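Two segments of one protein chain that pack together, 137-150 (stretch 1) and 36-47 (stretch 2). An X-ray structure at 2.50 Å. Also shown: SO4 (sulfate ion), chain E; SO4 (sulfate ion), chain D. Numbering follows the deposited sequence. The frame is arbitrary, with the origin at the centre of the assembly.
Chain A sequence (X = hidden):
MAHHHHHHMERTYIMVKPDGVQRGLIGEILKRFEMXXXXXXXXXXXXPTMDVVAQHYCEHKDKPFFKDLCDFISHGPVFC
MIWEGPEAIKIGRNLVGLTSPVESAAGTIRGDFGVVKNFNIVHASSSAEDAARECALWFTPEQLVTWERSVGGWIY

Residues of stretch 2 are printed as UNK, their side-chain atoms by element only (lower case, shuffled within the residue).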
# COMPACT_ATOMS: atom_id res chain seq x y z
N LEU A 137 -30.40 -10.49 -11.07
CA LEU A 137 -30.09 -11.92 -11.16
C LEU A 137 -29.24 -12.47 -9.99
O LEU A 137 -29.50 -13.55 -9.50
CB LEU A 137 -29.39 -12.21 -12.49
CG LEU A 137 -28.79 -13.61 -12.69
CD1 LEU A 137 -29.89 -14.68 -12.76
CD2 LEU A 137 -27.94 -13.66 -13.94
N TRP A 138 -28.22 -11.73 -9.56
CA TRP A 138 -27.29 -12.27 -8.54
C TRP A 138 -27.71 -11.98 -7.08
O TRP A 138 -27.28 -12.66 -6.13
CB TRP A 138 -25.87 -11.76 -8.83
CG TRP A 138 -25.27 -12.36 -10.06
CD1 TRP A 138 -25.34 -11.86 -11.35
CD2 TRP A 138 -24.52 -13.59 -10.14
NE1 TRP A 138 -24.64 -12.69 -12.20
CE2 TRP A 138 -24.14 -13.75 -11.49
CE3 TRP A 138 -24.09 -14.53 -9.20
CZ2 TRP A 138 -23.36 -14.83 -11.91
CZ3 TRP A 138 -23.31 -15.59 -9.61
CH2 TRP A 138 -22.96 -15.75 -10.96
N PHE A 139 -28.57 -10.99 -6.92
CA PHE A 139 -28.98 -10.54 -5.59
C PHE A 139 -30.49 -10.46 -5.49
O PHE A 139 -31.15 -9.88 -6.35
CB PHE A 139 -28.40 -9.14 -5.33
CG PHE A 139 -26.95 -9.14 -4.91
CD1 PHE A 139 -25.94 -8.77 -5.81
CD2 PHE A 139 -26.58 -9.46 -3.60
CE1 PHE A 139 -24.62 -8.76 -5.40
CE2 PHE A 139 -25.25 -9.41 -3.20
CZ PHE A 139 -24.27 -9.07 -4.10
N THR A 140 -31.06 -11.02 -4.43
CA THR A 140 -32.49 -10.84 -4.20
C THR A 140 -32.64 -9.42 -3.68
O THR A 140 -31.71 -8.88 -3.10
CB THR A 140 -33.05 -11.86 -3.16
OG1 THR A 140 -32.48 -11.59 -1.87
CG2 THR A 140 -32.68 -13.27 -3.53
N PRO A 141 -33.81 -8.80 -3.87
CA PRO A 141 -34.02 -7.41 -3.37
C PRO A 141 -33.86 -7.16 -1.85
O PRO A 141 -33.59 -6.05 -1.45
CB PRO A 141 -35.45 -7.07 -3.82
CG PRO A 141 -36.09 -8.39 -4.17
CD PRO A 141 -35.00 -9.35 -4.55
N GLU A 142 -34.03 -8.17 -1.01
CA GLU A 142 -33.80 -7.99 0.43
C GLU A 142 -32.30 -7.88 0.76
O GLU A 142 -31.91 -7.55 1.88
CB GLU A 142 -34.47 -9.11 1.25
CG GLU A 142 -34.30 -10.52 0.68
CD GLU A 142 -35.35 -10.92 -0.44
OE1 GLU A 142 -36.09 -10.06 -1.01
OE2 GLU A 142 -35.46 -12.14 -0.74
N GLN A 143 -31.45 -8.15 -0.23
CA GLN A 143 -30.01 -8.08 -0.06
C GLN A 143 -29.48 -6.69 -0.46
O GLN A 143 -28.29 -6.42 -0.38
CB GLN A 143 -29.36 -9.22 -0.83
CG GLN A 143 -29.67 -10.62 -0.24
CD GLN A 143 -29.23 -11.77 -1.14
OE1 GLN A 143 -29.01 -11.57 -2.34
NE2 GLN A 143 -29.10 -12.97 -0.58
N LEU A 144 -30.36 -5.82 -0.90
CA LEU A 144 -29.94 -4.48 -1.25
C LEU A 144 -29.96 -3.65 0.03
O LEU A 144 -30.93 -3.72 0.78
CB LEU A 144 -30.85 -3.88 -2.31
CG LEU A 144 -30.96 -4.68 -3.62
CD1 LEU A 144 -31.92 -4.02 -4.63
CD2 LEU A 144 -29.56 -4.96 -4.24
N VAL A 145 -28.89 -2.90 0.30
CA VAL A 145 -28.81 -2.17 1.54
C VAL A 145 -29.09 -0.68 1.28
O VAL A 145 -28.43 -0.06 0.46
CB VAL A 145 -27.45 -2.42 2.27
CG1 VAL A 145 -27.30 -1.54 3.52
CG2 VAL A 145 -27.31 -3.90 2.64
N THR A 146 -30.10 -0.13 1.96
CA THR A 146 -30.32 1.30 2.00
C THR A 146 -29.51 1.89 3.18
O THR A 146 -29.57 1.40 4.32
CB THR A 146 -31.84 1.63 2.13
OG1 THR A 146 -32.53 1.19 0.94
CG2 THR A 146 -32.09 3.15 2.30
N TRP A 147 -28.71 2.91 2.88
CA TRP A 147 -27.96 3.65 3.89
C TRP A 147 -27.50 4.97 3.33
O TRP A 147 -27.58 5.18 2.11
CB TRP A 147 -26.77 2.84 4.42
CG TRP A 147 -25.63 2.54 3.46
CD1 TRP A 147 -25.68 1.74 2.35
CD2 TRP A 147 -24.25 2.94 3.61
NE1 TRP A 147 -24.43 1.65 1.78
CE2 TRP A 147 -23.53 2.36 2.54
CE3 TRP A 147 -23.55 3.75 4.53
CZ2 TRP A 147 -22.16 2.58 2.35
CZ3 TRP A 147 -22.19 3.95 4.36
CH2 TRP A 147 -21.50 3.36 3.27
N GLU A 148 -27.04 5.86 4.21
CA GLU A 148 -26.56 7.18 3.76
C GLU A 148 -25.15 7.50 4.27
O GLU A 148 -24.86 7.35 5.47
CB GLU A 148 -27.56 8.27 4.16
CG GLU A 148 -27.64 9.40 3.14
CD GLU A 148 -28.26 10.70 3.70
OE1 GLU A 148 -29.02 10.63 4.70
OE2 GLU A 148 -27.97 11.79 3.13
N ARG A 149 -24.28 7.91 3.36
CA ARG A 149 -22.91 8.27 3.72
C ARG A 149 -22.83 9.69 4.19
O ARG A 149 -23.15 10.63 3.44
CB ARG A 149 -21.97 8.08 2.53
CG ARG A 149 -21.44 6.66 2.38
CD ARG A 149 -20.49 6.54 1.19
NE ARG A 149 -21.03 7.16 -0.02
CZ ARG A 149 -20.48 7.04 -1.22
NH1 ARG A 149 -19.37 6.31 -1.37
NH2 ARG A 149 -21.04 7.62 -2.27
N SER A 150 -22.39 9.88 5.43
CA SER A 150 -22.11 11.22 5.93
C SER A 150 -21.17 11.98 4.97
O SER A 150 -21.34 13.17 4.77
CB SER A 150 -21.46 11.16 7.30
OG SER A 150 -22.32 10.55 8.24
N UNK A 36 -12.68 4.48 -4.83
CA UNK A 36 -13.13 5.23 -5.96
C UNK A 36 -14.30 6.10 -5.59
O UNK A 36 -14.51 7.16 -6.21
n UNK A 36 -12.43 7.13 -11.17
c UNK A 36 -14.08 4.98 -8.33
c UNK A 36 -12.97 5.82 -9.08
c UNK A 36 -13.54 4.29 -7.09
c UNK A 36 -13.45 6.31 -10.45
N UNK A 37 -15.09 5.64 -4.62
CA UNK A 37 -16.15 6.46 -4.06
C UNK A 37 -17.54 6.04 -4.47
O UNK A 37 -18.53 6.70 -4.10
N UNK A 38 -17.65 4.97 -5.25
CA UNK A 38 -18.96 4.40 -5.52
C UNK A 38 -19.47 3.91 -4.19
O UNK A 38 -18.69 3.57 -3.30
c UNK A 38 -18.40 2.48 -8.89
c UNK A 38 -18.38 3.69 -7.93
c UNK A 38 -19.19 4.90 -8.47
c UNK A 38 -18.89 3.26 -6.54
N UNK A 39 -20.78 3.89 -4.03
CA UNK A 39 -21.39 3.49 -2.77
C UNK A 39 -21.74 2.02 -2.83
O UNK A 39 -22.39 1.58 -3.79
c UNK A 39 -23.43 3.82 -1.32
c UNK A 39 -22.62 4.37 -2.46
c UNK A 39 -24.28 4.81 -0.63
c UNK A 39 -25.65 4.90 -1.29
n UNK A 39 -26.64 5.46 -0.34
N UNK A 40 -21.32 1.26 -1.83
CA UNK A 40 -21.64 -0.17 -1.82
C UNK A 40 -23.11 -0.35 -1.49
O UNK A 40 -23.62 0.23 -0.52
c UNK A 40 -20.79 -0.91 -0.81
c UNK A 40 -20.58 -3.03 -2.16
c UNK A 40 -20.32 -3.13 0.35
c UNK A 40 -21.03 -2.42 -0.82
N UNK A 41 -23.79 -1.16 -2.32
CA UNK A 41 -25.21 -1.51 -2.14
C UNK A 41 -25.44 -2.97 -1.65
O UNK A 41 -26.36 -3.22 -0.87
c UNK A 41 -25.86 0.17 -3.90
c UNK A 41 -26.37 1.14 -2.82
c UNK A 41 -27.42 -1.75 -3.37
c UNK A 41 -25.96 -1.30 -3.47
N UNK A 42 -24.61 -3.91 -2.10
CA UNK A 42 -24.81 -5.34 -1.83
C UNK A 42 -23.52 -6.09 -2.04
O UNK A 42 -22.72 -5.75 -2.94
c UNK A 42 -25.89 -5.93 -2.72
N UNK A 43 -23.31 -7.12 -1.24
CA UNK A 43 -22.12 -7.93 -1.40
C UNK A 43 -22.41 -9.25 -0.73
O UNK A 43 -23.14 -9.27 0.27
c UNK A 43 -20.93 -7.26 -0.72
N UNK A 44 -21.85 -10.34 -1.27
CA UNK A 44 -21.87 -11.67 -0.60
C UNK A 44 -20.87 -12.64 -1.24
O UNK A 44 -20.67 -12.63 -2.44
c UNK A 44 -23.80 -12.44 -2.08
c UNK A 44 -23.26 -12.30 -0.66
c UNK A 44 -25.74 -13.08 -3.51
c UNK A 44 -25.15 -13.09 -2.11
n UNK A 44 -27.23 -13.34 -3.45
N UNK A 45 -20.26 -13.49 -0.41
CA UNK A 45 -19.43 -14.59 -0.86
C UNK A 45 -20.41 -15.75 -1.17
O UNK A 45 -21.32 -15.99 -0.39
c UNK A 45 -15.23 -17.63 -0.70
c UNK A 45 -17.37 -15.92 -0.07
c UNK A 45 -17.04 -16.97 0.78
c UNK A 45 -18.50 -14.99 0.30
c UNK A 45 -15.57 -16.57 -1.56
c UNK A 45 -15.98 -17.84 0.47
c UNK A 45 -16.62 -15.74 -1.24
N UNK A 46 -20.24 -16.45 -2.28
CA UNK A 46 -21.12 -17.59 -2.58
C UNK A 46 -20.54 -18.64 -3.53
O UNK A 46 -19.56 -18.40 -4.26
o UNK A 46 -24.15 -16.47 -6.26
c UNK A 46 -22.54 -16.95 -4.58
c UNK A 46 -22.47 -17.13 -3.10
o UNK A 46 -24.80 -16.30 -4.16
c UNK A 46 -23.93 -16.55 -5.03
N UNK A 47 -21.17 -19.82 -3.47
CA UNK A 47 -21.03 -20.87 -4.47
C UNK A 47 -22.27 -20.76 -5.37
O UNK A 47 -23.35 -21.15 -4.98
c UNK A 47 -21.00 -22.21 -3.76
c UNK A 47 -21.35 -23.74 -5.84
c UNK A 47 -20.77 -23.38 -4.66
n UNK A 47 -20.75 -24.91 -6.24
c UNK A 47 -19.85 -25.27 -5.34
n UNK A 47 -19.84 -24.36 -4.38
S SO4 E . -24.70 8.68 -0.59
O1 SO4 E . -24.38 7.73 0.47
O2 SO4 E . -25.28 9.87 0.04
O3 SO4 E . -25.71 8.06 -1.44
O4 SO4 E . -23.46 8.96 -1.33
S SO4 D . -19.64 -28.07 -8.14
O1 SO4 D . -18.95 -27.79 -9.40
O2 SO4 D . -20.68 -27.06 -7.99
O3 SO4 D . -20.22 -29.41 -8.17
O4 SO4 D . -18.70 -28.07 -7.01
O HOH W 1 -25.77 -7.42 0.38
O HOH W 2 -26.87 -15.80 -6.54

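Position 36 carries four carbons in a row ending in nitrogen, and none of these atoms comes within 8 Å of stretch 1; an unbranched chain with a terminal amine is Lys 36. Position 37 has no side-chain atoms, so it is Gly 37. Its phi of 107° would jam a CB against the preceding carbonyl, and its O accepts from Arg 149 NH1 at 2.9 Å and from Arg 149 NH2 at 3.2 Å. Position 38 has four carbons forked at the second; its CA-to-CB bond points away from stretch 1, and no side-chain atom comes closer than 6.0 Å: Leu 38.

Position 39 again shows four carbons and a terminal nitrogen; its CA-to-CB bond points toward stretch 1 and the nitrogen lies 2.6 Å from Trp 147 O, which identifies Lys 39. Its NZ donates to that carbonyl and lies 4.9 Å from the centroid of the five-membered ring of Trp 147, 16° off the normal, a cation-pi arrangement. NZ also donates to O3 of the chain E sulfate at 3.0 Å. Position 40 has four carbons forked at the second, hence Leu 40; Trp 147 NE1 donates to Leu 40 O at 2.8 Å and a nearly straight 174°.

Position 41 forks at the first carbon, one arm being two carbons long; the one-carbon arm meets Leu 144 CD2 at 4.0 Å: Ile 41. Val 145 N donates to Ile 41 O at 2.8 Å. Position 42 has a single carbon, 3.6 Å from the centroid of the Phe 139 ring and 14° off its normal, a CH-pi contact: Ala 42. Position 43 also has one carbon, but its CA-to-CB bond points away: Ala 43. Its N donates to water 1 at 3.0 Å, and that water donates to Gln 143 O at 2.8 Å.

Position 44 has four carbons in a row and a nitrogen, which lies 2.7 Å from Gln 143 OE1 and 2.8 Å from Trp 138 O: Lys 44, donating to both. Position 45 is one carbon and a six-carbon ring, Phe 45, out of reach. Position 46 has three carbons, the third bearing two oxygens, one 3.5 Å from Trp 138 CE3 at the indole edge: Glu 46. Position 47 has one carbon and a five-membered ring with two nitrogens, His 47; NE2 donates to O2 of the chain D sulfate at 2.8 Å.

The contact buries 756 Å². A strand presents Ala 42 to an aromatic face, while Lys 39 and Lys 44 reach carbonyls of stretch 1. Arg 149 and Lys 39 share the chain E sulfate.

Stretch 2, residues 36-47: KGLKLIAAKFEH
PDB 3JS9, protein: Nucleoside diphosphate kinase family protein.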